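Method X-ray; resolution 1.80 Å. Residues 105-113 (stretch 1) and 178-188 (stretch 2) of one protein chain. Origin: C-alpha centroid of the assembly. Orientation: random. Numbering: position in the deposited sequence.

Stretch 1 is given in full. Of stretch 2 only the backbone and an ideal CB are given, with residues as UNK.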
ATOM      1  N   LEU A 105     -19.089 -10.525  -9.242  1.00 13.30           N
ATOM      2  CA  LEU A 105     -17.812  -9.853  -9.429  1.00 12.62           C
ATOM      3  C   LEU A 105     -17.562  -9.516 -10.893  1.00 11.96           C
ATOM      4  O   LEU A 105     -17.785 -10.339 -11.781  1.00 13.29           O
ATOM      5  CB  LEU A 105     -16.688 -10.766  -8.940  1.00 11.99           C
ATOM      6  CG  LEU A 105     -15.240 -10.342  -9.194  1.00 12.41           C
ATOM      7  CD1 LEU A 105     -14.896  -9.010  -8.516  1.00 10.98           C
ATOM      8  CD2 LEU A 105     -14.260 -11.408  -8.750  1.00 11.66           C
ATOM      9  N   LEU A 106     -17.032  -8.321 -11.136  1.00 11.81           N
ATOM     10  CA  LEU A 106     -16.479  -7.947 -12.414  1.00 12.15           C
ATOM     11  C   LEU A 106     -14.989  -7.734 -12.161  1.00 12.12           C
ATOM     12  O   LEU A 106     -14.614  -6.842 -11.394  1.00 12.15           O
ATOM     13  CB  LEU A 106     -17.107  -6.659 -12.947  1.00 12.38           C
ATOM     14  CG  LEU A 106     -16.485  -6.097 -14.239  1.00 12.12           C
ATOM     15  CD1 LEU A 106     -16.474  -7.143 -15.381  1.00 13.33           C
ATOM     16  CD2 LEU A 106     -17.156  -4.769 -14.678  1.00 13.92           C
ATOM     17  N   LEU A 107     -14.166  -8.556 -12.778  1.00 12.42           N
ATOM     18  CA  LEU A 107     -12.711  -8.472 -12.610  1.00 12.13           C
ATOM     19  C   LEU A 107     -12.105  -7.764 -13.805  1.00 12.17           C
ATOM     20  O   LEU A 107     -12.217  -8.241 -14.950  1.00 11.91           O
ATOM     21  CB  LEU A 107     -12.081  -9.864 -12.455  1.00 12.31           C
ATOM     22  CG  LEU A 107     -10.608  -9.906 -12.050  1.00 12.79           C
ATOM     23  CD1 LEU A 107     -10.407  -9.289 -10.636  1.00 14.14           C
ATOM     24  CD2 LEU A 107     -10.060 -11.344 -12.134  1.00 11.97           C
ATOM     25  N   ILE A 108     -11.472  -6.621 -13.536  1.00 12.70           N
ATOM     26  CA  ILE A 108     -10.780  -5.853 -14.570  1.00 12.86           C
ATOM     27  C   ILE A 108      -9.289  -6.217 -14.487  1.00 12.55           C
ATOM     28  O   ILE A 108      -8.610  -5.876 -13.521  1.00 12.90           O
ATOM     29  CB  ILE A 108     -11.004  -4.355 -14.397  1.00 13.07           C
ATOM     30  CG1 ILE A 108     -12.504  -4.044 -14.429  1.00 15.82           C
ATOM     31  CG2 ILE A 108     -10.281  -3.568 -15.516  1.00 13.55           C
ATOM     32  CD1 ILE A 108     -12.830  -2.759 -13.754  1.00 17.59           C
ATOM     33  N   SER A 109      -8.813  -6.988 -15.457  1.00 12.46           N
ATOM     34  CA  SER A 109      -7.458  -7.551 -15.405  1.00 13.40           C
ATOM     35  C   SER A 109      -6.575  -6.747 -16.351  1.00 14.20           C
ATOM     36  O   SER A 109      -6.817  -6.726 -17.545  1.00 15.62           O
ATOM     37  CB  SER A 109      -7.468  -9.026 -15.838  1.00 13.61           C
ATOM     38  OG  SER A 109      -8.037  -9.897 -14.852  1.00 15.01           O
ATOM     39  N   PHE A 110      -5.556  -6.083 -15.811  1.00 14.30           N
ATOM     40  CA  PHE A 110      -4.535  -5.409 -16.597  1.00 14.68           C
ATOM     41  C   PHE A 110      -3.343  -6.323 -16.851  1.00 15.63           C
ATOM     42  O   PHE A 110      -2.817  -6.937 -15.935  1.00 16.77           O
ATOM     43  CB  PHE A 110      -4.059  -4.163 -15.845  1.00 14.40           C
ATOM     44  CG  PHE A 110      -5.128  -3.157 -15.619  1.00 14.01           C
ATOM     45  CD1 PHE A 110      -5.619  -2.409 -16.671  1.00 14.11           C
ATOM     46  CD2 PHE A 110      -5.655  -2.945 -14.346  1.00 15.11           C
ATOM     47  CE1 PHE A 110      -6.604  -1.465 -16.475  1.00 13.90           C
ATOM     48  CE2 PHE A 110      -6.667  -1.989 -14.142  1.00 17.09           C
ATOM     49  CZ  PHE A 110      -7.141  -1.257 -15.207  1.00 15.62           C
ATOM     50  N   GLY A 111      -2.897  -6.404 -18.094  1.00 16.90           N
ATOM     51  CA  GLY A 111      -1.647  -7.120 -18.406  1.00 17.45           C
ATOM     52  C   GLY A 111      -1.096  -6.688 -19.746  1.00 18.72           C
ATOM     53  O   GLY A 111      -1.808  -6.710 -20.761  1.00 19.44           O
ATOM     54  N   ARG A 112       0.155  -6.263 -19.754  1.00 19.40           N
ATOM     55  CA  ARG A 112       0.836  -5.886 -20.983  1.00 21.09           C
ATOM     56  C   ARG A 112       0.899  -7.088 -21.941  1.00 21.21           C
ATOM     57  O   ARG A 112       0.361  -7.026 -23.041  1.00 22.32           O
ATOM     58  CB  ARG A 112       2.226  -5.326 -20.671  1.00 20.86           C
ATOM     59  CG  ARG A 112       3.074  -5.103 -21.925  1.00 21.14           C
ATOM     60  CD  ARG A 112       4.469  -4.623 -21.666  1.00 22.03           C
ATOM     61  NE  ARG A 112       5.163  -5.238 -20.538  1.00 22.06           N
ATOM     62  CZ  ARG A 112       6.425  -4.957 -20.208  1.00 21.88           C
ATOM     63  NH1 ARG A 112       7.163  -4.156 -20.965  1.00 20.41           N
ATOM     64  NH2 ARG A 112       6.972  -5.508 -19.135  1.00 23.04           N
ATOM     65  N   SER A 113       1.491  -8.192 -21.506  1.00 21.58           N
ATOM     66  CA  SER A 113       1.595  -9.393 -22.349  1.00 21.21           C
ATOM     67  C   SER A 113       0.350 -10.257 -22.356  1.00 21.21           C
ATOM     68  O   SER A 113       0.120 -10.991 -23.304  1.00 21.09           O
ATOM     69  CB  SER A 113       2.777 -10.259 -21.901  1.00 22.22           C
ATOM     70  OG  SER A 113       2.493 -10.967 -20.695  1.00 21.33           O
ATOM     71  N   UNK A 178      -1.721   3.914 -21.025  1.00 12.79           N
ATOM     72  CA  UNK A 178      -2.815   3.720 -21.972  1.00 13.15           C
ATOM     73  C   UNK A 178      -3.921   2.842 -21.377  1.00 13.30           C
ATOM     74  O   UNK A 178      -5.120   3.135 -21.533  1.00 12.51           O
ATOM     75  CB  UNK A 178      -2.287   3.095 -23.265  1.00 13.15           C
ATOM     76  N   UNK A 179      -3.527   1.815 -20.628  1.00 14.51           N
ATOM     77  CA  UNK A 179      -4.489   0.989 -19.909  1.00 15.93           C
ATOM     78  C   UNK A 179      -5.265   1.808 -18.888  1.00 14.81           C
ATOM     79  O   UNK A 179      -6.475   1.645 -18.779  1.00 13.51           O
ATOM     80  CB  UNK A 179      -3.778  -0.176 -19.217  1.00 15.93           C
ATOM     81  N   UNK A 180      -4.571   2.701 -18.175  1.00 14.75           N
ATOM     82  CA  UNK A 180      -5.201   3.537 -17.182  1.00 15.65           C
ATOM     83  C   UNK A 180      -6.242   4.491 -17.782  1.00 14.10           C
ATOM     84  O   UNK A 180      -7.357   4.605 -17.277  1.00 12.84           O
ATOM     85  CB  UNK A 180      -4.130   4.335 -16.435  1.00 15.65           C
ATOM     86  N   UNK A 181      -5.857   5.183 -18.848  1.00 13.73           N
ATOM     87  CA  UNK A 181      -6.758   6.094 -19.569  1.00 13.73           C
ATOM     88  C   UNK A 181      -7.951   5.341 -20.134  1.00 13.00           C
ATOM     89  O   UNK A 181      -9.080   5.832 -20.083  1.00 12.46           O
ATOM     90  CB  UNK A 181      -6.012   6.811 -20.696  1.00 13.73           C
ATOM     91  N   UNK A 182      -7.700   4.139 -20.654  1.00 13.50           N
ATOM     92  CA  UNK A 182      -8.788   3.308 -21.194  1.00 13.89           C
ATOM     93  C   UNK A 182      -9.807   2.918 -20.109  1.00 13.81           C
ATOM     94  O   UNK A 182     -11.017   3.041 -20.319  1.00 13.65           O
ATOM     95  CB  UNK A 182      -8.210   2.046 -21.837  1.00 13.89           C
ATOM     96  N   UNK A 183      -9.315   2.455 -18.966  1.00 13.51           N
ATOM     97  CA  UNK A 183     -10.186   2.078 -17.855  1.00 13.43           C
ATOM     98  C   UNK A 183     -11.051   3.252 -17.386  1.00 12.90           C
ATOM     99  O   UNK A 183     -12.249   3.102 -17.236  1.00 13.06           O
ATOM    100  CB  UNK A 183      -9.348   1.550 -16.689  1.00 13.43           C
ATOM    101  N   UNK A 184     -10.444   4.425 -17.223  1.00 13.15           N
ATOM    102  CA  UNK A 184     -11.185   5.627 -16.865  1.00 13.06           C
ATOM    103  C   UNK A 184     -12.275   5.920 -17.914  1.00 13.89           C
ATOM    104  O   UNK A 184     -13.426   6.195 -17.555  1.00 14.00           O
ATOM    105  CB  UNK A 184     -10.232   6.817 -16.733  1.00 13.06           C
ATOM    106  N   UNK A 185     -11.930   5.792 -19.199  1.00 13.33           N
ATOM    107  CA  UNK A 185     -12.854   6.100 -20.292  1.00 13.33           C
ATOM    108  C   UNK A 185     -13.990   5.116 -20.362  1.00 13.88           C
ATOM    109  O   UNK A 185     -15.093   5.489 -20.723  1.00 13.83           O
ATOM    110  CB  UNK A 185     -12.113   6.121 -21.631  1.00 13.33           C
ATOM    111  N   UNK A 186     -13.726   3.860 -20.013  1.00 14.15           N
ATOM    112  CA  UNK A 186     -14.765   2.838 -20.034  1.00 14.66           C
ATOM    113  C   UNK A 186     -15.818   3.159 -18.990  1.00 15.14           C
ATOM    114  O   UNK A 186     -17.009   3.125 -19.294  1.00 15.64           O
ATOM    115  CB  UNK A 186     -14.172   1.449 -19.791  1.00 14.66           C
ATOM    116  N   UNK A 187     -15.393   3.516 -17.773  1.00 15.66           N
ATOM    117  CA  UNK A 187     -16.342   3.652 -16.646  1.00 16.05           C
ATOM    118  C   UNK A 187     -16.821   5.058 -16.348  1.00 16.13           C
ATOM    119  O   UNK A 187     -17.856   5.211 -15.694  1.00 17.43           O
ATOM    120  CB  UNK A 187     -15.696   3.096 -15.375  1.00 16.05           C
ATOM    121  N   UNK A 188     -16.096   6.073 -16.827  1.00 16.29           N
ATOM    122  CA  UNK A 188     -16.483   7.470 -16.624  1.00 16.24           C
ATOM    123  C   UNK A 188     -16.438   8.266 -17.944  1.00 16.27           C
ATOM    124  O   UNK A 188     -15.794   9.299 -18.034  1.00 16.32           O
ATOM    125  CB  UNK A 188     -15.565   8.121 -15.587  1.00 16.24           C
TER

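Stretch 2 is a helix that ends at 187 and runs nearly antiparallel to strand 105-111, at 160°, with the axes 10.0 Å apart at closest approach. The strand turns Leu 106, Ile 108 and Phe 110 toward it, so the helix meets an apolar surface and no charge.

Position 178 has helical angles and a CB with nothing of stretch 1 within 5.5 Å; many residues would fit. It is Thr 178, whose OG1 is hydrogen-bonded elsewhere in the structure.

Position 179 points its CB toward the strand, and the ideal CB lies 3.9 Å from Phe 110 CD1. An apolar side chain is called for, and a long, flexible one could pass the ring and reach the backbone at Gly 111. Leucine, isoleucine or methionine would all be reasonable. The residue is Met 179, present as selenomethionine. Its CB packs 3.8 Å from Phe 110 CD1, and its SE continues to 3.7 Å from Gly 111 N. The SE also lies at the edge of the Phe 110 ring, 5.4 Å from the centroid.

Position 180 points away and 181 is out of reach, so stretch 1 restricts neither; they are Met 180, also selenomethionine, and Ala 181. At 182 the CB points sideways, and small or polar residues are as acceptable as others. Ser 182 turns its OG back along the helix to donate a hydrogen bond to Thr 178 O (2.6 Å), a carbonyl that also accepts from Ser 182 N (2.9 Å).

Position 183, one turn after 179, again points toward the strand. Its ideal CB is 3.9 Å from Phe 110 CZ and 5.3 Å from Ile 108 CG2, which favours a compact apolar residue such as alanine or cysteine. Cys 183 meets the ring edge through its CB, 3.9 Å from Phe 110 CZ, while its SG, at chi1 t, avoids the ring and extends to 4.3 Å from Ile 108 CG2.

Positions 184, 185 and 186 are beyond the strand's reach, leaving the choice open: Leu 184, Ala 185 and Val 186.

Position 187 points toward stretch 1, but its ideal CB has no strand atom within 5.5 Å. A long side chain is needed to reach both Leu 106 and Ile 108; methionine or an aromatic could serve, while leucine could reach Ile 108 alone. Phe 187 spans the space: CE2 lies 3.6 Å from Ile 108 CD1, and CZ 4.1 Å from Leu 106 CD2.

Position 188 leaves helical angles (phi/psi -131/55) and has no neighbour in the strand, so stretch 1 sets no limit and many residues would do. It is Ala 188, whose N still donates a hydrogen bond to Leu 184 O at 2.8 Å.

Stretch 2 (178-188) TMMASCLAVFA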
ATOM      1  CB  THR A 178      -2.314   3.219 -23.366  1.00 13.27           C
ATOM      2  OG1 THR A 178      -1.243   4.068 -23.818  1.00 13.82           O
ATOM      3  CG2 THR A 178      -3.473   3.248 -24.389  1.00 12.80           C
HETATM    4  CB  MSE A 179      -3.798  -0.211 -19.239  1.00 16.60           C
HETATM    5  CG  MSE A 179      -3.373  -1.267 -20.255  1.00 17.96           C
HETATM    6 SE   MSE A 179      -2.665  -2.923 -19.453  1.00 29.38          SE
HETATM    7  CE  MSE A 179      -1.312  -2.165 -18.335  1.00 13.91           C
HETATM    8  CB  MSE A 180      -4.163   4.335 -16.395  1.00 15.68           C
HETATM    9  CG  MSE A 180      -4.790   5.139 -15.276  1.00 17.10           C
HETATM   10 SE   MSE A 180      -3.499   5.560 -13.878  1.00 23.76          SE
HETATM   11  CE  MSE A 180      -2.122   6.517 -14.962  1.00 17.63           C
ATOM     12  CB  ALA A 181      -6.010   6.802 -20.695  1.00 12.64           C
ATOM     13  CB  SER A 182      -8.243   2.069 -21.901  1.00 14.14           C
ATOM     14  OG  SER A 182      -7.293   2.456 -22.887  1.00 16.44           O
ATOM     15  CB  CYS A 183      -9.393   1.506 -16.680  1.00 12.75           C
ATOM     16  SG  CYS A 183     -10.466   0.706 -15.443  1.00 15.60           S
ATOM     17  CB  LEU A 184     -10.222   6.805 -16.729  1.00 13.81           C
ATOM     18  CG  LEU A 184      -9.298   6.859 -15.517  1.00 12.02           C
ATOM     19  CD1 LEU A 184      -8.232   7.969 -15.739  1.00 12.60           C
ATOM     20  CD2 LEU A 184     -10.060   7.111 -14.185  1.00 12.69           C
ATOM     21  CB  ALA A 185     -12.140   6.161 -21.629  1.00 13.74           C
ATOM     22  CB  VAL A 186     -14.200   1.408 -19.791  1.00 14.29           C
ATOM     23  CG1 VAL A 186     -15.350   0.419 -19.422  1.00 14.24           C
ATOM     24  CG2 VAL A 186     -13.408   0.912 -21.062  1.00 14.61           C
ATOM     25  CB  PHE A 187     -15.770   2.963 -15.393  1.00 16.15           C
ATOM     26  CG  PHE A 187     -15.645   1.491 -15.565  1.00 16.09           C
ATOM     27  CD1 PHE A 187     -16.768   0.681 -15.469  1.00 15.96           C
ATOM     28  CD2 PHE A 187     -14.431   0.914 -15.915  1.00 15.90           C
ATOM     29  CE1 PHE A 187     -16.663  -0.702 -15.651  1.00 15.97           C
ATOM     30  CE2 PHE A 187     -14.326  -0.446 -16.115  1.00 17.19           C
ATOM     31  CZ  PHE A 187     -15.464  -1.261 -16.002  1.00 16.73           C
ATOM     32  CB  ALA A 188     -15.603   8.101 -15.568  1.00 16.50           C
TER
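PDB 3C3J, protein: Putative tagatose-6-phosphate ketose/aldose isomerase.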